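Local coordinates for protein toxin RelG (Mycobacterium tuberculosis, PDB 3G5O) that acts as the toxic ribonuclease of a type II toxin-antitoxin pair, cleaving RNA preferentially at the 3'-end of purine ribonucleotides until its cognate antitoxin neutralises it, at residues T24-D29 against V88-V93; Y18-T23 against F44-L49; A39-F44 against Y75-R80. One frame throughout, in Å; residues are numbered along the deposited sequence.

In the fold
From the N terminus, strand 19-23 forms the outermost strand of this chain's sheet; helix 24-30 follows at once and helix 35-51 after a short loop. Contact 2 closes the shortest loop, bringing helix 35-51 back antiparallel over strand 19-23. Contact 3 sets an earlier part of the same helix on strand 75-82; it crosses contact 2, and the two share Phe44 at the join of their helix segments. Contact 1 closes the longest loop, from helix 24-30 to strand 87-95; contact 3 nests inside it, whereas contact 2 crosses it. Strand 87-95 lies between strands 19-23 and 75-82, so the three contacts fasten both helices of this RelE-family fold to one sheet.

Contact 1. Residues T24-D29 against V88-V93; sequences TTARRD and VVILRV
Helix 24-29 leans on the C-terminal part of strand 88-93, the axes 6.1 Å apart and inclined at 42°. Asp29 carries the polar grip. Its CB rests 4.0 Å from Val93 CB, and CG, anti to the carbonyl carbon (chi1 -76°), lies 3.3 Å from Val93 O and turns the carboxylate onto the strand. OD2 at the tip takes two bonds: Arg92 NE donates at 2.8 Å to its syn lone pair, in the guanidinium plane, and Val93 N donates at 2.9 Å from above the carboxylate plane, nearly straight at 167°. The first is a salt bridge, reached because the Arg92 chain bends at chi2 and chi3 and folds back across the aspartate at about a right angle. OD1 pairs with Lys32, so two cations would be expected to favour the ionised carboxylate. A water donates to both Asp29 O and Val93 O, tying the main chains together beside this grip.

One turn earlier, Thr25 OG1, in the crowded position between N and carbonyl carbon, donates to Leu91 O at 2.7 Å, in the carbonyl plane on a lone pair. The same hydroxyl also bonds Thr23 OG1, just before the helix. Between these polar points Ala26 presses its methyl to within 3.3 Å of Ile90 O and 3.9 Å of Ile90 CG2, where the helix comes close to the strand, the CA atoms of Ala26 and Arg92 being the nearest pair. On the antitoxin chain, Ser70 accepts from Arg92 NH1 and Asp77 from Thr25 N, placing this corner at the toxin-antitoxin interface. Leu91 and Arg92 both face Leu78 of the neighbouring strand, so the helix of this RelE-family fold is moored where strand 87-95 makes a classic beta bulge.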
# COMPACT_ATOMS: atom_id res chain seq x y z
N THR C 24 8.83 10.60 20.84
CA THR C 24 7.82 11.63 21.17
C THR C 24 6.54 11.42 20.42
O THR C 24 5.45 11.58 20.98
CB THR C 24 8.35 13.09 20.86
OG1 THR C 24 9.52 13.31 21.64
CG2 THR C 24 7.32 14.14 21.23
N THR C 25 6.65 11.03 19.16
CA THR C 25 5.43 10.81 18.32
C THR C 25 4.60 9.69 18.91
O THR C 25 3.37 9.80 18.99
CB THR C 25 5.65 10.36 16.84
OG1 THR C 25 6.69 9.40 16.76
CG2 THR C 25 5.88 11.53 15.87
N ALA C 26 5.26 8.61 19.29
CA ALA C 26 4.56 7.44 19.85
C ALA C 26 3.98 7.76 21.23
O ALA C 26 2.90 7.31 21.58
CB ALA C 26 5.52 6.28 19.96
N ARG C 27 4.72 8.51 22.02
CA ARG C 27 4.23 8.95 23.32
C ARG C 27 2.95 9.76 23.20
O ARG C 27 1.99 9.53 23.95
CB ARG C 27 5.34 9.74 24.07
CG ARG C 27 5.02 9.96 25.54
CD ARG C 27 5.78 11.14 26.16
NE ARG C 27 4.86 11.80 27.10
CZ ARG C 27 3.95 12.71 26.75
NH1 ARG C 27 3.84 13.15 25.49
NH2 ARG C 27 3.14 13.19 27.68
N ARG C 28 2.89 10.68 22.24
CA ARG C 28 1.65 11.42 21.98
C ARG C 28 0.49 10.51 21.64
O ARG C 28 -0.65 10.74 22.09
CB ARG C 28 1.83 12.46 20.87
CG ARG C 28 2.60 13.70 21.38
CD ARG C 28 2.41 14.93 20.45
NE ARG C 28 2.56 14.64 19.03
CZ ARG C 28 3.72 14.62 18.38
NH1 ARG C 28 4.86 14.86 19.02
NH2 ARG C 28 3.76 14.35 17.08
N ASP C 29 0.77 9.47 20.84
CA ASP C 29 -0.23 8.43 20.54
C ASP C 29 -0.73 7.71 21.79
O ASP C 29 -1.93 7.45 21.94
CB ASP C 29 0.38 7.40 19.58
CG ASP C 29 0.46 7.88 18.16
OD1 ASP C 29 -0.19 8.89 17.75
OD2 ASP C 29 1.20 7.21 17.43
N VAL C 88 14.65 -1.56 20.05
CA VAL C 88 13.45 -1.35 19.24
C VAL C 88 12.96 0.03 19.60
O VAL C 88 12.93 0.36 20.79
CB VAL C 88 12.37 -2.33 19.64
CG1 VAL C 88 10.96 -1.94 19.00
CG2 VAL C 88 12.81 -3.75 19.28
N VAL C 89 12.56 0.81 18.58
CA VAL C 89 12.01 2.13 18.75
C VAL C 89 10.63 2.22 18.13
O VAL C 89 10.45 1.96 16.94
CB VAL C 89 12.92 3.25 18.16
CG1 VAL C 89 12.34 4.62 18.49
CG2 VAL C 89 14.34 3.18 18.78
N ILE C 90 9.64 2.53 18.98
CA ILE C 90 8.25 2.65 18.57
C ILE C 90 8.03 4.04 18.00
O ILE C 90 8.27 5.02 18.69
CB ILE C 90 7.30 2.51 19.80
CG1 ILE C 90 7.71 1.32 20.67
CG2 ILE C 90 5.81 2.44 19.35
CD1 ILE C 90 7.62 0.01 19.93
N LEU C 91 7.53 4.10 16.78
CA LEU C 91 7.26 5.33 16.04
C LEU C 91 5.82 5.77 16.24
O LEU C 91 5.58 6.96 16.38
CB LEU C 91 7.48 5.09 14.53
CG LEU C 91 8.82 4.42 14.18
CD1 LEU C 91 8.87 4.31 12.69
CD2 LEU C 91 10.12 5.17 14.75
N ARG C 92 4.90 4.81 16.26
CA ARG C 92 3.47 5.10 16.34
C ARG C 92 2.72 3.99 17.07
O ARG C 92 3.12 2.80 17.04
CB ARG C 92 2.83 5.23 14.93
CG ARG C 92 3.40 6.35 14.00
CD ARG C 92 3.02 7.77 14.49
NE ARG C 92 1.58 7.92 14.77
CZ ARG C 92 0.68 8.29 13.84
NH1 ARG C 92 1.05 8.53 12.59
NH2 ARG C 92 -0.60 8.41 14.17
N VAL C 93 1.60 4.38 17.68
CA VAL C 93 0.66 3.41 18.27
C VAL C 93 -0.73 3.80 17.76
O VAL C 93 -1.11 5.00 17.74
CB VAL C 93 0.68 3.46 19.83
CG1 VAL C 93 -0.30 2.41 20.41
CG2 VAL C 93 2.08 3.18 20.34
O HOH W 1 -3.09 5.56 19.79

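Contact 2. Residues Y18-T23 against F44-L49; sequences YTVRFT and FAFGDL
The rings of Phe22 and Phe46 meet obliquely, centroids 5.8 Å apart and planes at 53°. Phe46 CZ lies at the edge of the Phe22 ring, 3.7 Å from Phe22 CE2, while the edge of the Phe46 ring, in plane, meets Val20 O. Ala45 CB sits obliquely to the Phe22 ring, 3.7 Å from its CZ. This is helix-on-sheet packing in the alpha/beta fold of the RelE family: helix 44-49 runs back at 152° over strand 19-23, the strand outermost within this chain, with apolar side chains filling the layer between.

Phe46 has CG anti to the carbonyl carbon (chi1 -64°), which swings its ring from the helix flank over the strand. Val20 points at the helix and sets CB 3.8 Å from Phe46 CE1, with CG1 reaching toward Ala45 and, more distantly, Leu49 CD2. Beyond the strand, Phe22 and Thr23 pair antiparallel with a strand of the antitoxin chain, so the sheet continues into that subunit. Within the helix a wider pi-type turn spans 45-49, and Phe44 O accepts from both Gly47 N and Leu49 N. The tightest touch across the contact is Val20 CG2 on Ala45 O at 3.3 Å.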
# COMPACT_ATOMS: atom_id res chain seq x y z
N TYR C 18 15.32 -7.06 23.38
CA TYR C 18 15.76 -5.73 22.97
C TYR C 18 15.27 -4.66 23.93
O TYR C 18 14.21 -4.80 24.59
CB TYR C 18 15.29 -5.47 21.53
CG TYR C 18 16.15 -6.13 20.49
CD1 TYR C 18 16.87 -7.32 20.78
CD2 TYR C 18 16.29 -5.57 19.22
CE1 TYR C 18 17.69 -7.94 19.80
CE2 TYR C 18 17.07 -6.19 18.24
CZ TYR C 18 17.77 -7.36 18.52
OH TYR C 18 18.57 -7.93 17.54
N THR C 19 16.04 -3.59 24.06
CA THR C 19 15.62 -2.42 24.80
C THR C 19 14.58 -1.64 23.98
O THR C 19 14.86 -1.28 22.85
CB THR C 19 16.82 -1.47 25.04
OG1 THR C 19 17.85 -2.20 25.70
CG2 THR C 19 16.44 -0.24 25.90
N VAL C 20 13.43 -1.35 24.55
CA VAL C 20 12.32 -0.74 23.79
C VAL C 20 12.25 0.71 24.22
O VAL C 20 12.35 1.02 25.42
CB VAL C 20 10.96 -1.45 24.04
CG1 VAL C 20 9.77 -0.61 23.41
CG2 VAL C 20 10.97 -2.84 23.45
N ARG C 21 12.11 1.60 23.24
CA ARG C 21 12.05 3.04 23.50
C ARG C 21 10.87 3.58 22.70
O ARG C 21 10.55 3.05 21.62
CB ARG C 21 13.32 3.74 22.97
CG ARG C 21 14.66 3.21 23.45
CD ARG C 21 15.08 3.77 24.78
NE ARG C 21 15.24 5.23 24.83
CZ ARG C 21 15.58 5.89 25.95
NH1 ARG C 21 15.82 5.21 27.06
NH2 ARG C 21 15.67 7.22 25.97
N PHE C 22 10.24 4.64 23.19
CA PHE C 22 9.12 5.28 22.49
C PHE C 22 9.67 6.64 22.07
O PHE C 22 10.32 7.33 22.88
CB PHE C 22 7.92 5.54 23.43
CG PHE C 22 7.03 4.33 23.67
CD1 PHE C 22 5.75 4.28 23.12
CD2 PHE C 22 7.45 3.29 24.50
CE1 PHE C 22 4.91 3.18 23.33
CE2 PHE C 22 6.63 2.19 24.72
CZ PHE C 22 5.34 2.16 24.15
N THR C 23 9.40 7.01 20.82
CA THR C 23 9.66 8.37 20.34
C THR C 23 8.60 9.29 20.96
O THR C 23 7.58 8.82 21.51
CB THR C 23 9.54 8.48 18.80
OG1 THR C 23 8.24 8.01 18.38
CG2 THR C 23 10.63 7.65 18.09
N PHE C 44 2.70 -4.86 26.49
CA PHE C 44 3.11 -5.55 25.26
C PHE C 44 4.50 -5.01 24.82
O PHE C 44 5.40 -5.78 24.56
CB PHE C 44 2.08 -5.32 24.13
CG PHE C 44 2.53 -5.83 22.80
CD1 PHE C 44 2.85 -7.17 22.64
CD2 PHE C 44 2.63 -4.97 21.71
CE1 PHE C 44 3.29 -7.65 21.40
CE2 PHE C 44 3.06 -5.44 20.48
CZ PHE C 44 3.38 -6.79 20.34
N ALA C 45 4.67 -3.69 24.79
CA ALA C 45 5.91 -3.07 24.29
C ALA C 45 7.09 -3.56 25.12
O ALA C 45 8.12 -3.94 24.57
CB ALA C 45 5.83 -1.55 24.34
N PHE C 46 6.92 -3.61 26.43
CA PHE C 46 8.05 -3.97 27.29
C PHE C 46 8.18 -5.46 27.62
O PHE C 46 9.08 -5.87 28.35
CB PHE C 46 8.06 -3.09 28.56
CG PHE C 46 8.28 -1.62 28.24
CD1 PHE C 46 9.43 -1.22 27.56
CD2 PHE C 46 7.32 -0.66 28.54
CE1 PHE C 46 9.63 0.12 27.25
CE2 PHE C 46 7.52 0.69 28.25
CZ PHE C 46 8.67 1.09 27.58
N GLY C 47 7.26 -6.26 27.06
CA GLY C 47 7.21 -7.70 27.31
C GLY C 47 7.41 -8.46 26.01
O GLY C 47 8.54 -8.58 25.54
N ASP C 48 6.32 -8.95 25.41
CA ASP C 48 6.40 -9.69 24.16
C ASP C 48 7.17 -9.01 23.03
O ASP C 48 7.88 -9.69 22.30
CB ASP C 48 5.02 -10.15 23.67
CG ASP C 48 4.39 -11.20 24.58
OD1 ASP C 48 5.09 -11.72 25.51
OD2 ASP C 48 3.18 -11.51 24.41
N LEU C 49 6.98 -7.70 22.84
CA LEU C 49 7.67 -7.02 21.74
C LEU C 49 9.19 -6.95 21.96
O LEU C 49 10.00 -7.17 21.01
CB LEU C 49 7.10 -5.63 21.50
CG LEU C 49 7.89 -4.78 20.53
CD1 LEU C 49 7.73 -5.31 19.09
CD2 LEU C 49 7.47 -3.31 20.65

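Contact 3. Residues A39-F44 against Y75-R80; sequences AAVVEF and YRLLYR
Helix 39-44 crosses strand 75-80 at -45°, both running roughly the same way, with axes 10.1 Å apart at closest approach. Their nearest CA atoms, those of Val41 and Tyr75, are 7.7 Å apart. That spacing leaves room for a full layer of side chains, the helix-on-sheet core of the RelE-family fold, here over a strand from the middle of the sheet.

Tyr75 does most of the bridging. Its CG occupies the crowded position between N and carbonyl carbon (chi1 67°), and the ring extends toward the helix, where it is held on more than one side. Val41 CG2 lies over the centre of one face as a CH-pi contact, 3.7 Å from the ring centroid and 13° off the normal. Phe44 CD2 meets the ring at its edge, in plane, and Ala40 CB approaches obliquely at CE2.

Leu77, two residues along and on the same side of the strand, fills the next position inward. Its CG is anti to the carbonyl carbon, so that CD1 comes to the edge of the Phe44 ring, 4.0 Å from Phe44 CD2, and 4.2 Å from Val41 CG1. Phe44, with CG anti to the backbone N, thus turns one ring carbon, CD2, to both Tyr75 CE1 and Leu77 CD1, and its ring goes on to Ala70 and Arg72 of the adjoining strand. Arg76, pointing away from the helix, forms a salt bridge with Glu57 of the antitoxin chain. On the helix side, Tyr75 OH comes within 3.4 Å of Phe44 CB.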
# COMPACT_ATOMS: atom_id res chain seq x y z
N ALA C 39 -2.39 0.71 29.19
CA ALA C 39 -1.64 -0.26 30.02
C ALA C 39 -1.31 -1.55 29.24
O ALA C 39 -0.20 -2.08 29.37
CB ALA C 39 -2.39 -0.57 31.32
N ALA C 40 -2.24 -2.02 28.40
CA ALA C 40 -1.97 -3.23 27.58
C ALA C 40 -0.82 -2.98 26.57
O ALA C 40 0.04 -3.85 26.36
CB ALA C 40 -3.22 -3.73 26.86
N VAL C 41 -0.87 -1.83 25.90
CA VAL C 41 0.19 -1.44 24.98
C VAL C 41 1.55 -1.40 25.67
O VAL C 41 2.53 -1.90 25.13
CB VAL C 41 -0.09 -0.09 24.29
CG1 VAL C 41 1.16 0.40 23.51
CG2 VAL C 41 -1.27 -0.24 23.33
N VAL C 42 1.62 -0.72 26.81
CA VAL C 42 2.86 -0.66 27.59
C VAL C 42 3.40 -2.04 27.98
O VAL C 42 4.62 -2.31 27.88
CB VAL C 42 2.71 0.28 28.84
CG1 VAL C 42 3.87 0.08 29.89
CG2 VAL C 42 2.55 1.69 28.40
N GLU C 43 2.51 -2.93 28.42
CA GLU C 43 2.96 -4.27 28.82
C GLU C 43 3.36 -5.10 27.61
O GLU C 43 4.29 -5.92 27.68
CB GLU C 43 1.89 -4.99 29.66
CG GLU C 43 1.62 -4.30 31.01
CD GLU C 43 2.77 -4.49 32.03
OE1 GLU C 43 3.65 -5.34 31.78
OE2 GLU C 43 2.77 -3.81 33.09
N PHE C 44 2.70 -4.86 26.49
CA PHE C 44 3.11 -5.55 25.26
C PHE C 44 4.50 -5.01 24.82
O PHE C 44 5.40 -5.78 24.56
CB PHE C 44 2.08 -5.32 24.13
CG PHE C 44 2.53 -5.83 22.80
CD1 PHE C 44 2.85 -7.17 22.64
CD2 PHE C 44 2.63 -4.97 21.71
CE1 PHE C 44 3.29 -7.65 21.40
CE2 PHE C 44 3.06 -5.44 20.48
CZ PHE C 44 3.38 -6.79 20.34
N TYR C 75 -5.23 -2.98 18.69
CA TYR C 75 -4.11 -2.02 18.58
C TYR C 75 -2.91 -2.51 17.76
O TYR C 75 -2.64 -3.75 17.65
CB TYR C 75 -3.68 -1.43 19.93
CG TYR C 75 -3.07 -2.43 20.88
CD1 TYR C 75 -1.73 -2.80 20.75
CD2 TYR C 75 -3.83 -3.03 21.89
CE1 TYR C 75 -1.16 -3.70 21.61
CE2 TYR C 75 -3.24 -3.98 22.79
CZ TYR C 75 -1.89 -4.27 22.63
OH TYR C 75 -1.24 -5.21 23.41
N ARG C 76 -2.20 -1.53 17.20
CA ARG C 76 -0.98 -1.78 16.47
C ARG C 76 0.14 -0.85 16.86
O ARG C 76 -0.07 0.33 17.15
CB ARG C 76 -1.20 -1.66 14.96
CG ARG C 76 -2.05 -2.80 14.36
CD ARG C 76 -2.43 -2.39 12.92
NE ARG C 76 -2.89 -3.51 12.11
CZ ARG C 76 -4.16 -3.92 12.03
NH1 ARG C 76 -5.12 -3.31 12.73
NH2 ARG C 76 -4.48 -4.95 11.23
N LEU C 77 1.36 -1.38 16.85
CA LEU C 77 2.53 -0.55 17.05
C LEU C 77 3.31 -0.59 15.77
O LEU C 77 3.45 -1.67 15.17
CB LEU C 77 3.41 -1.13 18.16
CG LEU C 77 2.94 -0.80 19.57
CD1 LEU C 77 1.65 -1.59 19.85
CD2 LEU C 77 3.95 -1.19 20.63
N LEU C 78 3.83 0.56 15.39
CA LEU C 78 4.74 0.71 14.24
C LEU C 78 6.15 0.95 14.80
O LEU C 78 6.35 1.85 15.61
CB LEU C 78 4.34 1.90 13.38
CG LEU C 78 5.17 2.20 12.11
CD1 LEU C 78 4.89 1.10 11.10
CD2 LEU C 78 4.80 3.60 11.53
N TYR C 79 7.14 0.19 14.35
CA TYR C 79 8.45 0.27 15.03
C TYR C 79 9.63 -0.01 14.13
O TYR C 79 9.42 -0.49 13.03
CB TYR C 79 8.51 -0.63 16.26
CG TYR C 79 8.21 -2.07 16.02
CD1 TYR C 79 9.25 -3.00 15.93
CD2 TYR C 79 6.89 -2.53 15.90
CE1 TYR C 79 8.99 -4.37 15.72
CE2 TYR C 79 6.61 -3.89 15.68
CZ TYR C 79 7.67 -4.81 15.61
OH TYR C 79 7.41 -6.16 15.41
N ARG C 80 10.83 0.33 14.61
CA ARG C 80 12.06 -0.02 13.92
C ARG C 80 12.87 -0.92 14.84
O ARG C 80 12.73 -0.84 16.07
CB ARG C 80 12.87 1.25 13.61
CG ARG C 80 12.19 2.17 12.55
CD ARG C 80 13.18 3.23 12.06
NE ARG C 80 12.62 4.22 11.13
CZ ARG C 80 12.46 4.02 9.83
NH1 ARG C 80 12.80 2.84 9.30
NH2 ARG C 80 11.98 4.99 9.07